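Local coordinates for mandelate racemase/muconate lactonizing enzyme-like protein (PDB 2QQ6) that binds magnesium and probably acts as a lyase of the enolase superfamily, resembling mandelate racemase and muconate lactonizing enzyme, at residues 47-58 and 86-94. Sequence-based numbering, arbitrary orientation.
Sequences IHHIVMNMEEQL and AVITALSGI
Where I50 and V51 meet A90, aliphatic groups do the touching, and the flat groups lie at the margins. H48 CD2 sits over one face of the H49 ring, nearer its margin than its centre, and the ring meets H49 of the second subunit with the planes about 35° apart. On helix 86-94, the I88 carbonyl takes S92 N on one face of its plane and S92 OG on the other, so the oxygen is gripped twice, and the hydroxyl is spent within its own helix. The interface itself centres on A90, whose methyl is small enough to let the segment axes approach to 8.9 Å at a crossing angle of -64°. I50 CG2 lies 3.6 Å from A90 CB, while its other branch, extended at CG1 (chi2 170°), carries CD1 to within 4.0 Å of A86 CB. Replacing I50 by alanine removes both CG2 and CD1, and would probably leave the A86 methyl without its partner here and open a gap beside A90. V51 is branched at CB and serves two partners: CG2 packs 3.8 Å from A90 CB, and CG1 lies 3.8 Å from I94 CD1, the two side chains running antiparallel alongside each other. This is the N-terminal α+β capping domain of the enolase superfamily, in which helix 44-53 packs against both helix 86-106 and the three-stranded antiparallel sheet; I47 CG2 rests on A90, and I47 and V51 also touch V23 and V25 on strand 21-29. Further along, selenomethionine M54 bends at chi2 and chi3, bringing SE to 4.0 Å from L91 CD2, while its CB rests against I94 CD1. A methionine chain, unbranched and flexible, can bend to reach both. L58 CD2 approaches I94 CG2 at 4.4 Å.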
ATOM      1  N   ILE B  47       2.776  -7.810  -8.856  1.00 43.29           N
ATOM      2  CA  ILE B  47       2.809  -6.589  -9.656  1.00 44.48           C
ATOM      3  C   ILE B  47       2.184  -6.913 -11.015  1.00 45.04           C
ATOM      4  O   ILE B  47       1.391  -6.147 -11.562  1.00 45.20           O
ATOM      5  CB  ILE B  47       4.247  -6.136  -9.925  1.00 45.09           C
ATOM      6  CG1 ILE B  47       5.070  -6.162  -8.627  1.00 47.13           C
ATOM      7  CG2 ILE B  47       4.231  -4.763 -10.573  1.00 44.51           C
ATOM      8  CD1 ILE B  47       6.615  -6.160  -8.855  1.00 47.36           C
ATOM      9  N   HIS B  48       2.568  -8.064 -11.552  1.00 45.02           N
ATOM     10  CA  HIS B  48       2.069  -8.531 -12.835  1.00 45.18           C
ATOM     11  C   HIS B  48       0.555  -8.580 -12.886  1.00 44.73           C
ATOM     12  O   HIS B  48      -0.073  -7.941 -13.724  1.00 43.83           O
ATOM     13  CB  HIS B  48       2.611  -9.928 -13.123  1.00 45.47           C
ATOM     14  CG  HIS B  48       1.861 -10.651 -14.195  1.00 45.52           C
ATOM     15  ND1 HIS B  48       1.732 -10.157 -15.475  1.00 44.95           N
ATOM     16  CD2 HIS B  48       1.167 -11.814 -14.165  1.00 45.27           C
ATOM     17  CE1 HIS B  48       0.988 -10.984 -16.188  1.00 45.29           C
ATOM     18  NE2 HIS B  48       0.633 -11.996 -15.417  1.00 45.62           N
ATOM     19  N   HIS B  49      -0.024  -9.370 -11.991  1.00 45.51           N
ATOM     20  CA  HIS B  49      -1.468  -9.530 -11.930  1.00 47.03           C
ATOM     21  C   HIS B  49      -2.206  -8.214 -11.746  1.00 46.15           C
ATOM     22  O   HIS B  49      -3.191  -7.950 -12.435  1.00 46.86           O
ATOM     23  CB  HIS B  49      -1.826 -10.493 -10.805  1.00 50.21           C
ATOM     24  CG  HIS B  49      -1.577 -11.927 -11.145  1.00 53.35           C
ATOM     25  ND1 HIS B  49      -2.473 -12.687 -11.866  1.00 54.06           N
ATOM     26  CD2 HIS B  49      -0.521 -12.735 -10.886  1.00 54.60           C
ATOM     27  CE1 HIS B  49      -1.982 -13.900 -12.036  1.00 55.00           C
ATOM     28  NE2 HIS B  49      -0.798 -13.956 -11.452  1.00 55.43           N
ATOM     29  N   ILE B  50      -1.736  -7.395 -10.810  1.00 44.61           N
ATOM     30  CA  ILE B  50      -2.356  -6.102 -10.550  1.00 43.04           C
ATOM     31  C   ILE B  50      -2.446  -5.353 -11.867  1.00 42.34           C
ATOM     32  O   ILE B  50      -3.512  -4.884 -12.259  1.00 41.95           O
ATOM     33  CB  ILE B  50      -1.516  -5.267  -9.560  1.00 43.00           C
ATOM     34  CG1 ILE B  50      -1.439  -5.989  -8.214  1.00 40.45           C
ATOM     35  CG2 ILE B  50      -2.117  -3.871  -9.407  1.00 40.73           C
ATOM     36  CD1 ILE B  50      -0.460  -5.373  -7.262  1.00 39.86           C
ATOM     37  N   VAL B  51      -1.310  -5.258 -12.547  1.00 41.92           N
ATOM     38  CA  VAL B  51      -1.237  -4.583 -13.830  1.00 42.21           C
ATOM     39  C   VAL B  51      -2.256  -5.152 -14.813  1.00 43.40           C
ATOM     40  O   VAL B  51      -2.983  -4.412 -15.468  1.00 41.03           O
ATOM     41  CB  VAL B  51       0.160  -4.735 -14.451  1.00 40.66           C
ATOM     42  CG1 VAL B  51       0.169  -4.159 -15.854  1.00 40.48           C
ATOM     43  CG2 VAL B  51       1.193  -4.044 -13.587  1.00 41.91           C
HETATM   44  N   MSE B  52      -2.300  -6.477 -14.904  1.00 46.67           N
HETATM   45  CA  MSE B  52      -3.203  -7.148 -15.825  1.00 49.46           C
HETATM   46  C   MSE B  52      -4.666  -6.882 -15.490  1.00 49.47           C
HETATM   47  O   MSE B  52      -5.464  -6.557 -16.381  1.00 48.78           O
HETATM   48  CB  MSE B  52      -2.897  -8.653 -15.846  1.00 52.44           C
HETATM   49  CG  MSE B  52      -2.781  -9.219 -17.265  1.00 58.43           C
HETATM   50 SE   MSE B  52      -1.618  -8.085 -18.421  1.00 68.90          SE
HETATM   51  CE  MSE B  52      -2.929  -6.730 -19.010  1.00 67.59           C
ATOM     52  N   ASN B  53      -5.002  -7.006 -14.204  1.00 50.05           N
ATOM     53  CA  ASN B  53      -6.359  -6.773 -13.694  1.00 50.56           C
ATOM     54  C   ASN B  53      -6.829  -5.381 -14.085  1.00 51.18           C
ATOM     55  O   ASN B  53      -8.021  -5.078 -14.050  1.00 51.41           O
ATOM     56  CB  ASN B  53      -6.370  -6.922 -12.161  1.00 50.20           C
ATOM     57  CG  ASN B  53      -7.685  -6.486 -11.525  1.00 49.40           C
ATOM     58  OD1 ASN B  53      -8.002  -5.303 -11.479  1.00 50.88           O
ATOM     59  ND2 ASN B  53      -8.449  -7.447 -11.025  1.00 48.57           N
HETATM   60  N   MSE B  54      -5.870  -4.551 -14.474  1.00 52.59           N
HETATM   61  CA  MSE B  54      -6.117  -3.178 -14.866  1.00 54.57           C
HETATM   62  C   MSE B  54      -6.513  -2.954 -16.315  1.00 55.62           C
HETATM   63  O   MSE B  54      -6.932  -1.857 -16.671  1.00 56.91           O
HETATM   64  CB  MSE B  54      -4.871  -2.350 -14.576  1.00 56.16           C
HETATM   65  CG  MSE B  54      -4.737  -1.927 -13.131  1.00 57.94           C
HETATM   66 SE   MSE B  54      -6.143  -0.658 -12.676  1.00 63.22          SE
HETATM   67  CE  MSE B  54      -7.284  -1.869 -11.623  1.00 58.91           C
ATOM     68  N   GLU B  55      -6.393  -3.976 -17.152  1.00 56.89           N
ATOM     69  CA  GLU B  55      -6.700  -3.824 -18.569  1.00 57.56           C
ATOM     70  C   GLU B  55      -8.146  -3.444 -18.923  1.00 57.96           C
ATOM     71  O   GLU B  55      -8.371  -2.606 -19.803  1.00 56.96           O
ATOM     72  CB  GLU B  55      -6.288  -5.098 -19.312  1.00 58.54           C
ATOM     73  CG  GLU B  55      -6.398  -5.029 -20.839  1.00 60.73           C
ATOM     74  CD  GLU B  55      -5.594  -6.128 -21.530  1.00 62.59           C
ATOM     75  OE1 GLU B  55      -5.692  -7.301 -21.097  1.00 62.34           O
ATOM     76  OE2 GLU B  55      -4.866  -5.824 -22.506  1.00 63.11           O
ATOM     77  N   GLU B  56      -9.124  -4.038 -18.242  1.00 57.92           N
ATOM     78  CA  GLU B  56     -10.526  -3.749 -18.543  1.00 59.14           C
ATOM     79  C   GLU B  56     -10.890  -2.292 -18.333  1.00 58.62           C
ATOM     80  O   GLU B  56     -12.014  -1.890 -18.613  1.00 59.39           O
ATOM     81  CB  GLU B  56     -11.471  -4.612 -17.697  1.00 61.89           C
ATOM     82  CG  GLU B  56     -11.311  -6.110 -17.898  1.00 68.19           C
ATOM     83  CD  GLU B  56     -10.277  -6.734 -16.956  1.00 71.34           C
ATOM     84  OE1 GLU B  56      -9.227  -6.091 -16.699  1.00 72.24           O
ATOM     85  OE2 GLU B  56     -10.512  -7.875 -16.484  1.00 72.43           O
ATOM     86  N   GLN B  57      -9.944  -1.500 -17.845  1.00 57.70           N
ATOM     87  CA  GLN B  57     -10.207  -0.092 -17.590  1.00 56.15           C
ATOM     88  C   GLN B  57      -9.577   0.820 -18.619  1.00 54.74           C
ATOM     89  O   GLN B  57      -9.951   1.983 -18.726  1.00 54.91           O
ATOM     90  CB  GLN B  57      -9.701   0.284 -16.197  1.00 56.37           C
ATOM     91  CG  GLN B  57     -10.467  -0.382 -15.067  1.00 58.15           C
ATOM     92  CD  GLN B  57     -11.931   0.014 -15.061  1.00 59.33           C
ATOM     93  OE1 GLN B  57     -12.259   1.203 -15.039  1.00 59.44           O
ATOM     94  NE2 GLN B  57     -12.819  -0.978 -15.082  1.00 58.67           N
ATOM     95  N   LEU B  58      -8.634   0.296 -19.390  1.00 53.27           N
ATOM     96  CA  LEU B  58      -7.948   1.115 -20.378  1.00 52.66           C
ATOM     97  C   LEU B  58      -8.425   0.965 -21.815  1.00 51.90           C
ATOM     98  O   LEU B  58      -8.487   1.944 -22.568  1.00 51.74           O
ATOM     99  CB  LEU B  58      -6.444   0.834 -20.327  1.00 53.10           C
ATOM    100  CG  LEU B  58      -5.727   1.162 -19.017  1.00 53.33           C
ATOM    101  CD1 LEU B  58      -5.092  -0.104 -18.464  1.00 53.72           C
ATOM    102  CD2 LEU B  58      -4.673   2.249 -19.249  1.00 52.31           C
ATOM    103  N   ALA B  86       2.031  -1.686  -3.241  1.00 36.71           N
ATOM    104  CA  ALA B  86       2.023  -2.473  -4.460  1.00 36.46           C
ATOM    105  C   ALA B  86       1.231  -1.877  -5.619  1.00 36.27           C
ATOM    106  O   ALA B  86       1.804  -1.514  -6.648  1.00 36.11           O
ATOM    107  CB  ALA B  86       1.551  -3.889  -4.149  1.00 35.89           C
ATOM    108  N   VAL B  87      -0.082  -1.775  -5.444  1.00 35.88           N
ATOM    109  CA  VAL B  87      -0.981  -1.233  -6.466  1.00 35.76           C
ATOM    110  C   VAL B  87      -0.455   0.050  -7.089  1.00 35.92           C
ATOM    111  O   VAL B  87      -0.609   0.292  -8.280  1.00 35.96           O
ATOM    112  CB  VAL B  87      -2.354  -0.959  -5.855  1.00 36.29           C
ATOM    113  CG1 VAL B  87      -3.309  -0.378  -6.897  1.00 36.33           C
ATOM    114  CG2 VAL B  87      -2.901  -2.250  -5.280  1.00 34.85           C
ATOM    115  N   ILE B  88       0.184   0.868  -6.270  1.00 36.83           N
ATOM    116  CA  ILE B  88       0.747   2.132  -6.730  1.00 37.78           C
ATOM    117  C   ILE B  88       1.999   1.912  -7.587  1.00 38.13           C
ATOM    118  O   ILE B  88       2.178   2.558  -8.621  1.00 37.67           O
ATOM    119  CB  ILE B  88       1.064   3.046  -5.519  1.00 37.00           C
ATOM    120  CG1 ILE B  88      -0.247   3.522  -4.878  1.00 35.14           C
ATOM    121  CG2 ILE B  88       1.902   4.224  -5.952  1.00 36.44           C
ATOM    122  CD1 ILE B  88      -1.134   4.337  -5.805  1.00 32.51           C
ATOM    123  N   THR B  89       2.855   0.989  -7.164  1.00 38.99           N
ATOM    124  CA  THR B  89       4.064   0.694  -7.921  1.00 40.09           C
ATOM    125  C   THR B  89       3.678   0.118  -9.267  1.00 39.35           C
ATOM    126  O   THR B  89       4.333   0.392 -10.264  1.00 39.94           O
ATOM    127  CB  THR B  89       4.957  -0.330  -7.213  1.00 40.44           C
ATOM    128  OG1 THR B  89       5.389   0.198  -5.951  1.00 41.46           O
ATOM    129  CG2 THR B  89       6.166  -0.656  -8.084  1.00 40.04           C
ATOM    130  N   ALA B  90       2.620  -0.689  -9.284  1.00 37.89           N
ATOM    131  CA  ALA B  90       2.128  -1.289 -10.518  1.00 37.02           C
ATOM    132  C   ALA B  90       1.677  -0.181 -11.488  1.00 37.69           C
ATOM    133  O   ALA B  90       2.218  -0.034 -12.592  1.00 37.68           O
ATOM    134  CB  ALA B  90       0.982  -2.220 -10.209  1.00 35.72           C
ATOM    135  N   LEU B  91       0.687   0.605 -11.079  1.00 36.79           N
ATOM    136  CA  LEU B  91       0.228   1.699 -11.927  1.00 36.01           C
ATOM    137  C   LEU B  91       1.410   2.553 -12.402  1.00 36.05           C
ATOM    138  O   LEU B  91       1.389   3.097 -13.501  1.00 35.67           O
ATOM    139  CB  LEU B  91      -0.742   2.615 -11.171  1.00 36.51           C
ATOM    140  CG  LEU B  91      -2.111   2.176 -10.650  1.00 35.81           C
ATOM    141  CD1 LEU B  91      -2.763   3.392 -10.041  1.00 34.63           C
ATOM    142  CD2 LEU B  91      -2.989   1.622 -11.760  1.00 37.40           C
ATOM    143  N   SER B  92       2.431   2.689 -11.565  1.00 35.70           N
ATOM    144  CA  SER B  92       3.582   3.502 -11.939  1.00 37.30           C
ATOM    145  C   SER B  92       4.156   3.053 -13.275  1.00 37.39           C
ATOM    146  O   SER B  92       4.554   3.884 -14.101  1.00 34.81           O
ATOM    147  CB  SER B  92       4.677   3.434 -10.861  1.00 38.87           C
ATOM    148  OG  SER B  92       4.285   4.085  -9.663  1.00 39.29           O
ATOM    149  N   GLY B  93       4.190   1.732 -13.472  1.00 38.04           N
ATOM    150  CA  GLY B  93       4.713   1.154 -14.699  1.00 37.93           C
ATOM    151  C   GLY B  93       3.786   1.471 -15.849  1.00 38.19           C
ATOM    152  O   GLY B  93       4.196   2.004 -16.877  1.00 38.16           O
ATOM    153  N   ILE B  94       2.518   1.143 -15.665  1.00 37.47           N
ATOM    154  CA  ILE B  94       1.530   1.424 -16.684  1.00 37.92           C
ATOM    155  C   ILE B  94       1.542   2.909 -17.036  1.00 38.65           C
ATOM    156  O   ILE B  94       1.362   3.276 -18.192  1.00 39.55           O
ATOM    157  CB  ILE B  94       0.128   1.084 -16.194  1.00 36.83           C
ATOM    158  CG1 ILE B  94       0.094  -0.359 -15.702  1.00 37.81           C
ATOM    159  CG2 ILE B  94      -0.874   1.340 -17.301  1.00 36.27           C
ATOM    160  CD1 ILE B  94      -1.221  -0.752 -15.064  1.00 38.55           C
TER